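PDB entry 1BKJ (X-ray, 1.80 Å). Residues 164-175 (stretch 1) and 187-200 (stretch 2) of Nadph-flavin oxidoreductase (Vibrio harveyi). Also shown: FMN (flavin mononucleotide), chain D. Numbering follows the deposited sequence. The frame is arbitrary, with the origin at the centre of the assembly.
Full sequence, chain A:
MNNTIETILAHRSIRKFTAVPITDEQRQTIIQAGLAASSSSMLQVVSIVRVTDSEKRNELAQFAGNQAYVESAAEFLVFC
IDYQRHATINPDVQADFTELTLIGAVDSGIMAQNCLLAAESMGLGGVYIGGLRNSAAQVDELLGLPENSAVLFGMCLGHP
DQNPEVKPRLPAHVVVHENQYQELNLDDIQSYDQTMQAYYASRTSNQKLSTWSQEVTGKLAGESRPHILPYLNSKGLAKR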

ATOM      1  N   PRO A 164      20.288  -1.885 -13.442  1.00 25.66           N
ATOM      2  CA  PRO A 164      19.403  -1.233 -14.422  1.00 25.37           C
ATOM      3  C   PRO A 164      19.331   0.275 -14.192  1.00 24.95           C
ATOM      4  O   PRO A 164      19.697   0.773 -13.112  1.00 24.90           O
ATOM      5  CB  PRO A 164      18.034  -1.868 -14.145  1.00 25.64           C
ATOM      6  CG  PRO A 164      18.338  -3.106 -13.367  1.00 25.98           C
ATOM      7  CD  PRO A 164      19.476  -2.684 -12.506  1.00 25.60           C
ATOM      8  N   GLU A 165      18.889   0.995 -15.217  1.00 24.28           N
ATOM      9  CA  GLU A 165      18.766   2.443 -15.134  1.00 23.82           C
ATOM     10  C   GLU A 165      17.399   2.758 -14.533  1.00 23.30           C
ATOM     11  O   GLU A 165      16.477   1.947 -14.627  1.00 22.59           O
ATOM     12  CB  GLU A 165      18.942   3.066 -16.526  1.00 23.82           C
ATOM     13  N   VAL A 166      17.312   3.884 -13.828  1.00 23.59           N
ATOM     14  CA  VAL A 166      16.066   4.335 -13.198  1.00 23.51           C
ATOM     15  C   VAL A 166      15.015   4.618 -14.294  1.00 23.57           C
ATOM     16  O   VAL A 166      15.335   5.231 -15.321  1.00 23.92           O
ATOM     17  CB  VAL A 166      16.337   5.581 -12.294  1.00 23.74           C
ATOM     18  CG1 VAL A 166      15.048   6.141 -11.708  1.00 24.58           C
ATOM     19  CG2 VAL A 166      17.278   5.191 -11.148  1.00 23.89           C
ATOM     20  N   LYS A 167      13.826   4.042 -14.116  1.00 23.17           N
ATOM     21  CA  LYS A 167      12.706   4.182 -15.051  1.00 23.13           C
ATOM     22  C   LYS A 167      11.925   5.480 -14.820  1.00 22.40           C
ATOM     23  O   LYS A 167      11.528   5.769 -13.700  1.00 22.11           O
ATOM     24  CB  LYS A 167      11.758   2.999 -14.893  1.00 23.85           C
ATOM     25  CG  LYS A 167      11.582   2.174 -16.122  1.00 26.43           C
ATOM     26  CD  LYS A 167      10.328   1.319 -16.069  1.00 27.94           C
ATOM     27  CE  LYS A 167      10.629  -0.167 -16.203  1.00 29.58           C
ATOM     28  NZ  LYS A 167       9.375  -0.946 -16.465  1.00 30.58           N
ATOM     29  N   PRO A 168      11.742   6.312 -15.882  1.00 22.05           N
ATOM     30  CA  PRO A 168      10.982   7.567 -15.701  1.00 21.52           C
ATOM     31  C   PRO A 168       9.482   7.325 -15.501  1.00 20.85           C
ATOM     32  O   PRO A 168       8.943   6.325 -15.970  1.00 20.88           O
ATOM     33  CB  PRO A 168      11.282   8.338 -17.003  1.00 22.21           C
ATOM     34  CG  PRO A 168      11.564   7.247 -18.008  1.00 22.22           C
ATOM     35  CD  PRO A 168      12.365   6.249 -17.224  1.00 22.22           C
ATOM     36  N   ARG A 169       8.846   8.182 -14.710  1.00 20.40           N
ATOM     37  CA  ARG A 169       7.407   8.078 -14.437  1.00 20.35           C
ATOM     38  C   ARG A 169       6.705   9.241 -15.081  1.00 20.27           C
ATOM     39  O   ARG A 169       7.364  10.162 -15.578  1.00 20.46           O
ATOM     40  CB  ARG A 169       7.126   8.160 -12.927  1.00 20.62           C
ATOM     41  CG  ARG A 169       7.004   6.831 -12.209  1.00 21.24           C
ATOM     42  CD  ARG A 169       8.336   6.166 -12.026  1.00 20.14           C
ATOM     43  NE  ARG A 169       8.277   5.082 -11.051  1.00 20.15           N
ATOM     44  CZ  ARG A 169       9.049   4.002 -11.081  1.00 19.39           C
ATOM     45  NH1 ARG A 169       9.945   3.839 -12.037  1.00 19.83           N
ATOM     46  NH2 ARG A 169       8.929   3.078 -10.148  1.00 19.00           N
ATOM     47  N   LEU A 170       5.369   9.200 -15.072  1.00 19.57           N
ATOM     48  CA  LEU A 170       4.545  10.289 -15.602  1.00 19.62           C
ATOM     49  C   LEU A 170       4.937  11.552 -14.815  1.00 19.67           C
ATOM     50  O   LEU A 170       5.373  11.439 -13.660  1.00 19.53           O
ATOM     51  CB  LEU A 170       3.057   9.992 -15.383  1.00 19.19           C
ATOM     52  CG  LEU A 170       2.338   9.065 -16.359  1.00 18.97           C
ATOM     53  CD1 LEU A 170       1.035   8.614 -15.733  1.00 19.19           C
ATOM     54  CD2 LEU A 170       2.094   9.755 -17.685  1.00 17.77           C
ATOM     55  N   PRO A 171       4.922  12.740 -15.460  1.00 19.75           N
ATOM     56  CA  PRO A 171       5.297  13.942 -14.703  1.00 20.12           C
ATOM     57  C   PRO A 171       4.288  14.323 -13.616  1.00 20.66           C
ATOM     58  O   PRO A 171       3.117  13.921 -13.678  1.00 20.30           O
ATOM     59  CB  PRO A 171       5.447  15.002 -15.788  1.00 19.87           C
ATOM     60  CG  PRO A 171       4.619  14.491 -16.916  1.00 20.64           C
ATOM     61  CD  PRO A 171       4.834  13.029 -16.902  1.00 19.61           C
ATOM     62  N   ALA A 172       4.781  15.023 -12.589  1.00 20.92           N
ATOM     63  CA  ALA A 172       3.985  15.464 -11.450  1.00 21.22           C
ATOM     64  C   ALA A 172       2.749  16.269 -11.820  1.00 21.93           C
ATOM     65  O   ALA A 172       1.734  16.138 -11.159  1.00 22.40           O
ATOM     66  CB  ALA A 172       4.847  16.243 -10.477  1.00 21.50           C
ATOM     67  N   HIS A 173       2.807  17.048 -12.904  1.00 22.28           N
ATOM     68  CA  HIS A 173       1.642  17.839 -13.315  1.00 23.06           C
ATOM     69  C   HIS A 173       0.468  17.005 -13.893  1.00 23.02           C
ATOM     70  O   HIS A 173      -0.635  17.532 -14.076  1.00 24.12           O
ATOM     71  CB  HIS A 173       2.050  19.012 -14.234  1.00 24.33           C
ATOM     72  CG  HIS A 173       2.549  18.603 -15.586  1.00 25.62           C
ATOM     73  ND1 HIS A 173       3.891  18.551 -15.896  1.00 26.57           N
ATOM     74  CD2 HIS A 173       1.887  18.252 -16.717  1.00 25.86           C
ATOM     75  CE1 HIS A 173       4.033  18.187 -17.159  1.00 26.77           C
ATOM     76  NE2 HIS A 173       2.834  17.998 -17.676  1.00 26.48           N
ATOM     77  N   VAL A 174       0.735  15.728 -14.206  1.00 22.57           N
ATOM     78  CA  VAL A 174      -0.274  14.779 -14.708  1.00 21.67           C
ATOM     79  C   VAL A 174      -0.912  14.044 -13.511  1.00 22.03           C
ATOM     80  O   VAL A 174      -2.144  14.010 -13.383  1.00 22.78           O
ATOM     81  CB  VAL A 174       0.355  13.735 -15.705  1.00 21.03           C
ATOM     82  CG1 VAL A 174      -0.624  12.621 -16.085  1.00 19.71           C
ATOM     83  CG2 VAL A 174       0.807  14.426 -16.962  1.00 20.83           C
ATOM     84  N   VAL A 175      -0.066  13.498 -12.631  1.00 21.92           N
ATOM     85  CA  VAL A 175      -0.486  12.726 -11.448  1.00 21.53           C
ATOM     86  C   VAL A 175      -1.092  13.575 -10.318  1.00 21.48           C
ATOM     87  O   VAL A 175      -2.047  13.128  -9.671  1.00 21.21           O
ATOM     88  CB  VAL A 175       0.697  11.820 -10.933  1.00 21.43           C
ATOM     89  CG1 VAL A 175       0.305  11.003  -9.685  1.00 21.12           C
ATOM     90  CG2 VAL A 175       1.134  10.862 -12.045  1.00 20.77           C
ATOM     91  N   ASP A 187      -1.304  15.312 -25.077  1.00 31.40           N
ATOM     92  CA  ASP A 187       0.029  15.757 -25.517  1.00 32.14           C
ATOM     93  C   ASP A 187       1.091  15.370 -24.469  1.00 31.88           C
ATOM     94  O   ASP A 187       2.272  15.221 -24.800  1.00 32.07           O
ATOM     95  CB  ASP A 187       0.073  17.280 -25.734  1.00 33.69           C
ATOM     96  CG  ASP A 187      -0.735  17.756 -26.957  1.00 35.08           C
ATOM     97  OD1 ASP A 187      -1.252  16.921 -27.747  1.00 35.53           O
ATOM     98  OD2 ASP A 187      -0.836  18.997 -27.125  1.00 35.85           O
ATOM     99  N   ASP A 188       0.652  15.209 -23.214  1.00 31.18           N
ATOM    100  CA  ASP A 188       1.519  14.811 -22.100  1.00 30.21           C
ATOM    101  C   ASP A 188       1.819  13.321 -22.157  1.00 28.89           C
ATOM    102  O   ASP A 188       2.908  12.888 -21.780  1.00 28.63           O
ATOM    103  CB  ASP A 188       0.865  15.150 -20.765  1.00 31.21           C
ATOM    104  CG  ASP A 188       0.949  16.623 -20.433  1.00 32.75           C
ATOM    105  OD1 ASP A 188       2.031  17.227 -20.648  1.00 34.02           O
ATOM    106  OD2 ASP A 188      -0.063  17.173 -19.942  1.00 32.89           O
ATOM    107  N   ILE A 189       0.847  12.557 -22.653  1.00 27.94           N
ATOM    108  CA  ILE A 189       0.965  11.114 -22.814  1.00 27.48           C
ATOM    109  C   ILE A 189       1.908  10.820 -23.990  1.00 27.50           C
ATOM    110  O   ILE A 189       2.721   9.899 -23.905  1.00 27.54           O
ATOM    111  CB  ILE A 189      -0.439  10.458 -23.014  1.00 27.23           C
ATOM    112  CG1 ILE A 189      -1.313  10.674 -21.766  1.00 27.35           C
ATOM    113  CG2 ILE A 189      -0.330   8.975 -23.333  1.00 27.28           C
ATOM    114  CD1 ILE A 189      -0.741  10.146 -20.432  1.00 26.69           C
ATOM    115  N   GLN A 190       1.842  11.656 -25.039  1.00 27.14           N
ATOM    116  CA  GLN A 190       2.686  11.529 -26.241  1.00 26.41           C
ATOM    117  C   GLN A 190       4.155  11.843 -25.931  1.00 25.66           C
ATOM    118  O   GLN A 190       5.054  11.183 -26.458  1.00 26.09           O
ATOM    119  CB  GLN A 190       2.164  12.429 -27.375  1.00 27.01           C
ATOM    120  N   SER A 191       4.377  12.798 -25.024  1.00 24.76           N
ATOM    121  CA  SER A 191       5.713  13.200 -24.579  1.00 24.57           C
ATOM    122  C   SER A 191       6.325  12.125 -23.698  1.00 23.93           C
ATOM    123  O   SER A 191       7.524  11.867 -23.780  1.00 23.53           O
ATOM    124  CB  SER A 191       5.653  14.501 -23.799  1.00 25.47           C
ATOM    125  OG  SER A 191       5.120  15.530 -24.612  1.00 28.86           O
ATOM    126  N   TYR A 192       5.484  11.500 -22.865  1.00 23.11           N
ATOM    127  CA  TYR A 192       5.907  10.417 -21.978  1.00 22.62           C
ATOM    128  C   TYR A 192       6.258   9.163 -22.792  1.00 22.87           C
ATOM    129  O   TYR A 192       7.232   8.474 -22.473  1.00 23.22           O
ATOM    130  CB  TYR A 192       4.839  10.104 -20.915  1.00 21.00           C
ATOM    131  CG  TYR A 192       5.272   9.046 -19.921  1.00 19.32           C
ATOM    132  CD1 TYR A 192       6.471   9.181 -19.186  1.00 19.50           C
ATOM    133  CD2 TYR A 192       4.528   7.867 -19.762  1.00 18.81           C
ATOM    134  CE1 TYR A 192       6.920   8.142 -18.322  1.00 18.71           C
ATOM    135  CE2 TYR A 192       4.961   6.840 -18.897  1.00 17.99           C
ATOM    136  CZ  TYR A 192       6.153   6.976 -18.187  1.00 18.45           C
ATOM    137  OH  TYR A 192       6.578   5.940 -17.378  1.00 18.59           O
ATOM    138  N   ASP A 193       5.475   8.893 -23.839  1.00 23.08           N
ATOM    139  CA  ASP A 193       5.710   7.762 -24.738  1.00 23.71           C
ATOM    140  C   ASP A 193       7.061   7.902 -25.449  1.00 24.14           C
ATOM    141  O   ASP A 193       7.765   6.904 -25.651  1.00 24.66           O
ATOM    142  CB  ASP A 193       4.604   7.661 -25.795  1.00 23.80           C
ATOM    143  CG  ASP A 193       3.377   6.881 -25.322  1.00 24.84           C
ATOM    144  OD1 ASP A 193       3.424   6.203 -24.271  1.00 24.24           O
ATOM    145  OD2 ASP A 193       2.355   6.924 -26.046  1.00 24.64           O
ATOM    146  N   GLN A 194       7.424   9.136 -25.807  1.00 24.18           N
ATOM    147  CA  GLN A 194       8.699   9.413 -26.481  1.00 24.71           C
ATOM    148  C   GLN A 194       9.869   9.269 -25.480  1.00 25.06           C
ATOM    149  O   GLN A 194      10.954   8.806 -25.848  1.00 25.18           O
ATOM    150  CB  GLN A 194       8.677  10.795 -27.149  1.00 24.21           C
ATOM    151  N   THR A 195       9.603   9.578 -24.207  1.00 25.29           N
ATOM    152  CA  THR A 195      10.593   9.465 -23.132  1.00 26.02           C
ATOM    153  C   THR A 195      10.850   7.969 -22.843  1.00 26.64           C
ATOM    154  O   THR A 195      12.001   7.559 -22.627  1.00 26.55           O
ATOM    155  CB  THR A 195      10.108  10.201 -21.844  1.00 26.64           C
ATOM    156  OG1 THR A 195       9.965  11.603 -22.119  1.00 27.73           O
ATOM    157  CG2 THR A 195      11.082  10.026 -20.678  1.00 26.62           C
ATOM    158  N   MET A 196       9.788   7.158 -22.904  1.00 26.49           N
ATOM    159  CA  MET A 196       9.906   5.725 -22.660  1.00 26.96           C
ATOM    160  C   MET A 196      10.562   4.957 -23.800  1.00 27.10           C
ATOM    161  O   MET A 196      11.275   3.986 -23.548  1.00 25.99           O
ATOM    162  CB  MET A 196       8.563   5.113 -22.291  1.00 27.10           C
ATOM    163  CG  MET A 196       8.076   5.483 -20.906  1.00 27.83           C
ATOM    164  SD  MET A 196       9.190   5.056 -19.551  1.00 29.51           S
ATOM    165  CE  MET A 196       8.960   3.324 -19.445  1.00 28.43           C
ATOM    166  N   GLN A 197      10.359   5.424 -25.038  1.00 28.36           N
ATOM    167  CA  GLN A 197      10.968   4.815 -26.234  1.00 29.54           C
ATOM    168  C   GLN A 197      12.499   5.000 -26.192  1.00 30.23           C
ATOM    169  O   GLN A 197      13.236   4.084 -26.552  1.00 30.77           O
ATOM    170  CB  GLN A 197      10.378   5.408 -27.523  1.00 29.43           C
ATOM    171  N   ALA A 198      12.952   6.133 -25.637  1.00 31.19           N
ATOM    172  CA  ALA A 198      14.383   6.454 -25.484  1.00 32.60           C
ATOM    173  C   ALA A 198      15.044   5.535 -24.455  1.00 33.55           C
ATOM    174  O   ALA A 198      16.193   5.120 -24.631  1.00 33.48           O
ATOM    175  CB  ALA A 198      14.571   7.912 -25.072  1.00 32.38           C
ATOM    176  N   TYR A 199      14.287   5.200 -23.405  1.00 34.80           N
ATOM    177  CA  TYR A 199      14.735   4.315 -22.321  1.00 36.02           C
ATOM    178  C   TYR A 199      14.939   2.900 -22.874  1.00 37.13           C
ATOM    179  O   TYR A 199      15.977   2.276 -22.632  1.00 37.30           O
ATOM    180  CB  TYR A 199      13.706   4.323 -21.159  1.00 35.32           C
ATOM    181  CG  TYR A 199      14.019   3.377 -20.006  1.00 34.80           C
ATOM    182  CD1 TYR A 199      14.931   3.744 -18.993  1.00 34.65           C
ATOM    183  CD2 TYR A 199      13.448   2.081 -19.954  1.00 34.64           C
ATOM    184  CE1 TYR A 199      15.275   2.832 -17.936  1.00 35.15           C
ATOM    185  CE2 TYR A 199      13.784   1.159 -18.911  1.00 35.32           C
ATOM    186  CZ  TYR A 199      14.696   1.545 -17.908  1.00 35.24           C
ATOM    187  OH  TYR A 199      14.989   0.677 -16.878  1.00 35.39           O
ATOM    188  N   TYR A 200      13.935   2.419 -23.603  1.00 38.76           N
ATOM    189  CA  TYR A 200      13.950   1.093 -24.215  1.00 40.61           C
ATOM    190  C   TYR A 200      14.726   1.059 -25.536  1.00 40.97           C
ATOM    191  O   TYR A 200      15.190  -0.002 -25.953  1.00 41.77           O
ATOM    192  CB  TYR A 200      12.514   0.598 -24.437  1.00 41.95           C
ATOM    193  CG  TYR A 200      11.768   0.249 -23.167  1.00 43.72           C
ATOM    194  CD1 TYR A 200      12.302  -0.683 -22.249  1.00 45.05           C
ATOM    195  CD2 TYR A 200      10.511   0.833 -22.875  1.00 44.67           C
ATOM    196  CE1 TYR A 200      11.599  -1.039 -21.058  1.00 46.13           C
ATOM    197  CE2 TYR A 200       9.791   0.488 -21.687  1.00 45.72           C
ATOM    198  CZ  TYR A 200      10.348  -0.448 -20.784  1.00 46.66           C
ATOM    199  OH  TYR A 200       9.677  -0.808 -19.627  1.00 47.68           O
TER
HETATM  200  N1  FMN D 241       7.953  -7.030 -11.427  1.00 12.32           N
HETATM  201  C2  FMN D 241       8.232  -8.294 -11.892  1.00 12.77           C
HETATM  202  O2  FMN D 241       9.137  -8.575 -12.635  1.00 13.92           O
HETATM  203  N3  FMN D 241       7.296  -9.235 -11.484  1.00 13.10           N
HETATM  204  C4  FMN D 241       6.038  -8.986 -10.860  1.00 12.97           C
HETATM  205  O4  FMN D 241       5.288  -9.931 -10.694  1.00 14.65           O
HETATM  206  C4A FMN D 241       5.809  -7.614 -10.509  1.00 12.67           C
HETATM  207  N5  FMN D 241       4.729  -7.380  -9.667  1.00 12.23           N
HETATM  208  C5A FMN D 241       4.578  -6.136  -9.036  1.00 11.50           C
HETATM  209  C6  FMN D 241       3.568  -6.012  -8.100  1.00 11.86           C
HETATM  210  C7  FMN D 241       3.409  -4.819  -7.397  1.00 11.58           C
HETATM  211  C7M FMN D 241       2.394  -4.822  -6.215  1.00 11.89           C
HETATM  212  C8  FMN D 241       4.264  -3.715  -7.681  1.00 11.79           C
HETATM  213  C8M FMN D 241       4.087  -2.360  -7.078  1.00 10.46           C
HETATM  214  C9  FMN D 241       5.268  -3.830  -8.606  1.00 11.32           C
HETATM  215  C9A FMN D 241       5.461  -5.060  -9.309  1.00 11.70           C
HETATM  216  N10 FMN D 241       6.549  -5.292 -10.228  1.00 12.66           N
HETATM  217  C10 FMN D 241       6.785  -6.587 -10.756  1.00 12.23           C
HETATM  218  C1' FMN D 241       7.548  -4.380 -10.395  1.00 12.59           C
HETATM  219  C2' FMN D 241       7.502  -3.501 -11.623  1.00 13.09           C
HETATM  220  O2' FMN D 241       7.093  -3.968 -12.838  1.00 13.30           O
HETATM  221  C3' FMN D 241       8.004  -2.124 -11.495  1.00 14.23           C
HETATM  222  O3' FMN D 241       7.842  -1.512 -10.240  1.00 14.76           O
HETATM  223  C4' FMN D 241       8.046  -1.158 -12.647  1.00 14.16           C
HETATM  224  O4' FMN D 241       7.913  -1.633 -13.966  1.00 17.45           O
HETATM  225  C5' FMN D 241       8.613   0.169 -12.481  1.00 14.17           C
HETATM  226  O5' FMN D 241      10.046  -0.113 -12.501  1.00 14.48           O
HETATM  227  P   FMN D 241      11.049   0.078 -11.230  1.00 14.02           P
HETATM  228  O1P FMN D 241      11.088   1.516 -11.038  1.00 14.95           O
HETATM  229  O2P FMN D 241      12.291  -0.588 -11.691  1.00 14.16           O
HETATM  230  O3P FMN D 241      10.423  -0.515 -10.024  1.00 15.05           O

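Two tyrosines of the helix, Tyr192 and Tyr199, reach across to an extended loop and bond its backbone with their hydroxyls, so that an irregular chain is held without any strand pairing. Tyr192 OH donates to Pro168 O at 2.8 Å, and Tyr199 OH donates to Glu165 O at 3.0 Å. The two residues lie seven positions apart, about two helical turns, and therefore project from the same side of the helix; both have chi1 in the t well and CA-to-CB bonds directed toward the loop.

The chains run antiparallel. Lys167 lies nearest Tyr199, Pro168 nearest Met196, Leu170 nearest Tyr192 and Val174 nearest Asp188, with CA separations of 6.5 to 7.6 Å. Stretch 1 is loop as far as Pro171, which holds the N-cap position, right before the helix; Val174 N donates to Pro171 O at 3.0 Å. A proline suits this place because it has no amide hydrogen to leave unpaired.

Between the tyrosines sits Pro168. Its compact ring offers carbon to the helix, with CG 3.6 Å from Met196 SD and CD 4.0 Å from Tyr199 CD1, while its carbonyl serves Tyr192. The flexible, unbranched side chain of Met196, with all three chi angles in the m well, brings its sulfur up to this ring.

Lys167 combines two kinds of chemistry. Its CG lies over a face of the Tyr199 ring, 4.0 Å from the centroid, a CH-pi contact that uses the aliphatic part of the chain. Beyond it, NZ donates to Tyr200 OH at 3.2 Å and to FMN O4' at 3.0 Å, so the charged end finds polar partners and links Tyr200 to the cofactor. Arg169, whose CA-to-CB bond points away from the helix, also serves the flavin: NH1 and NH2 each donate to FMN O1P at 2.8 Å, a fit of cationic guanidinium to anionic phosphate. NH1 also donates to Lys167 O at 3.0 Å, bracing the loop.

Farther along, Leu170 is buried, and its side chain supplies apolar contact, while its backbone N lies over one face of the Tyr192 ring. Its CD2 approaches Tyr192 CD2 at 3.7 Å and Ile189 CD1 at 4.0 Å, joining two helix residues three positions apart.

At the other end, Asp188 meets the short helix. His173 NE2 donates to Asp188 OD1 at 3.2 Å, nearly straight at 174°, with the carboxylate oxygen at the ring edge, where the imidazole N-H points. Beside this polar pair, Val174 CG2 rests 3.9 Å from Asp188 CB, so the aspartate's methylene packs against a buried valine while its carboxylate bonds the histidine.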